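Local coordinates for protein peptidoglycan-N-acetylglucosamine deacetylase BC_1974 (Bacillus cereus, PDB 5N1J) that removes the acetyl group from N-acetylglucosamine residues of peptidoglycan by metal-dependent hydrolysis, releasing acetate, at residues V56-M61 and K94-P99. Numbering follows the deposited sequence.
With ZN (zinc ion), chain E.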
# COMPACT_ATOMS: atom_id res chain seq x y z
N VAL A 56 -2.96 -31.04 21.54
CA VAL A 56 -3.97 -30.11 22.04
C VAL A 56 -3.39 -28.72 22.15
O VAL A 56 -2.43 -28.50 22.91
CB VAL A 56 -4.52 -30.55 23.40
CG1 VAL A 56 -5.53 -29.52 23.94
CG2 VAL A 56 -5.15 -31.96 23.30
N GLY A 57 -3.92 -27.78 21.37
CA GLY A 57 -3.50 -26.39 21.39
C GLY A 57 -4.64 -25.42 21.69
O GLY A 57 -5.74 -25.86 22.01
N MET A 58 -4.39 -24.12 21.56
CA MET A 58 -5.31 -23.10 22.06
C MET A 58 -6.03 -22.35 20.93
O MET A 58 -5.43 -22.07 19.90
CB MET A 58 -4.56 -22.08 22.93
CG MET A 58 -4.09 -22.61 24.29
SD MET A 58 -2.54 -23.54 24.21
CE MET A 58 -1.44 -22.30 23.52
N HIS A 59 -7.30 -22.03 21.15
CA HIS A 59 -8.12 -21.32 20.16
C HIS A 59 -8.83 -20.12 20.83
O HIS A 59 -9.83 -19.64 20.31
CB HIS A 59 -9.13 -22.28 19.53
CG HIS A 59 -9.76 -21.76 18.26
ND1 HIS A 59 -9.03 -21.14 17.27
CD2 HIS A 59 -11.05 -21.78 17.83
CE1 HIS A 59 -9.85 -20.79 16.29
NE2 HIS A 59 -11.07 -21.18 16.60
N SER A 60 -8.29 -19.69 21.97
CA SER A 60 -8.67 -18.49 22.74
C SER A 60 -9.76 -18.78 23.77
O SER A 60 -10.23 -19.92 23.89
CB SER A 60 -9.11 -17.32 21.81
OG SER A 60 -10.49 -17.43 21.49
N MET A 61 -10.13 -17.75 24.52
CA MET A 61 -11.23 -17.81 25.50
C MET A 61 -12.57 -17.32 24.93
O MET A 61 -13.59 -17.98 25.08
CB MET A 61 -10.88 -16.98 26.74
CG MET A 61 -9.60 -17.38 27.46
SD MET A 61 -9.70 -19.01 28.25
CE MET A 61 -11.10 -18.75 29.35
N LYS A 94 2.33 -24.89 23.14
CA LYS A 94 2.77 -23.60 22.60
C LYS A 94 1.99 -23.16 21.36
O LYS A 94 1.97 -21.97 21.04
CB LYS A 94 4.27 -23.64 22.29
CG LYS A 94 5.15 -23.92 23.50
CD LYS A 94 4.78 -23.01 24.69
CE LYS A 94 5.80 -23.10 25.82
NZ LYS A 94 5.76 -24.40 26.56
N LEU A 95 1.34 -24.09 20.66
CA LEU A 95 0.71 -23.73 19.38
C LEU A 95 -0.70 -23.14 19.53
O LEU A 95 -1.58 -23.72 20.17
CB LEU A 95 0.64 -24.96 18.45
CG LEU A 95 0.16 -24.67 17.01
CD1 LEU A 95 1.14 -23.76 16.30
CD2 LEU A 95 -0.01 -25.95 16.21
N THR A 96 -0.90 -21.97 18.92
CA THR A 96 -2.22 -21.35 18.87
C THR A 96 -2.75 -21.34 17.44
O THR A 96 -1.99 -21.41 16.48
CB THR A 96 -2.19 -19.89 19.41
OG1 THR A 96 -1.54 -19.04 18.46
CG2 THR A 96 -1.43 -19.81 20.74
N ARG A 97 -4.07 -21.30 17.34
CA ARG A 97 -4.83 -21.18 16.09
C ARG A 97 -5.72 -19.95 16.23
O ARG A 97 -6.60 -19.92 17.10
CB ARG A 97 -5.62 -22.48 15.83
CG ARG A 97 -6.80 -22.45 14.85
CD ARG A 97 -6.40 -22.20 13.41
NE ARG A 97 -5.55 -23.21 12.76
CZ ARG A 97 -5.93 -24.43 12.39
NH1 ARG A 97 -7.14 -24.90 12.66
NH2 ARG A 97 -5.06 -25.22 11.76
N PRO A 98 -5.49 -18.91 15.41
CA PRO A 98 -6.24 -17.67 15.58
C PRO A 98 -7.71 -17.86 15.22
O PRO A 98 -7.98 -18.40 14.17
CB PRO A 98 -5.58 -16.69 14.57
CG PRO A 98 -4.34 -17.33 14.11
CD PRO A 98 -4.44 -18.83 14.37
N PRO A 99 -8.63 -17.43 16.09
CA PRO A 99 -10.01 -17.37 15.61
C PRO A 99 -10.09 -16.49 14.36
O PRO A 99 -9.49 -15.42 14.33
CB PRO A 99 -10.76 -16.74 16.80
CG PRO A 99 -9.95 -17.23 18.03
CD PRO A 99 -8.51 -17.17 17.54
ZN ZN E . -12.85 -20.87 15.52
O HOH W 1 -14.61 -20.89 14.24
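The zinc site of this NodB-type deacetylase takes His59 from just past the end of strand 55-58; strand 95-96 pairs with that end, and the residues that follow it, Arg97 to Pro99, hold the histidine. A single parallel bridge joins Met58 to Thr96: Met58 N donates to Leu95 O (3.2 Å), and Arg97 N returns a bond to Met58 O (3.0 Å) that lies almost in line with the carbonyl. Just beyond the bridge the pairing passes from backbone to side chain. With CG anti to the backbone N (chi1 -165°), the imidazole of His59 lies alongside extended Arg97 to Pro99, its ND1 edge turned to Arg97 O, to which ND1 gives its proton at 2.7 Å. That oxygen sits close to the ring plane, whereas the nitrogen stands well above the plane of the carbonyl. Across the ring, NE2 binds zinc at 2.1 Å, in a site shared with Asp10 and His63, with a water also on the metal. Pro99 sets CG over one face of the imidazole, offset toward the rim, in a CH-pi contact 4.2 Å from the centroid. On the Met58 side the thioether chain folds back at chi2 and chi3, bringing CE against Thr96 CG2 (3.7 Å). The aliphatic part of Arg97 passes beside ND1, while its guanidinium turns off to a salt bridge with Asp9, the inferred proton acceptor, and NE bonds Trp122 O. Fixed by a carbonyl at ND1 and a metal at NE2, the ring has little freedom to rotate, and the carbonyl probably makes NE2 a stronger donor to zinc.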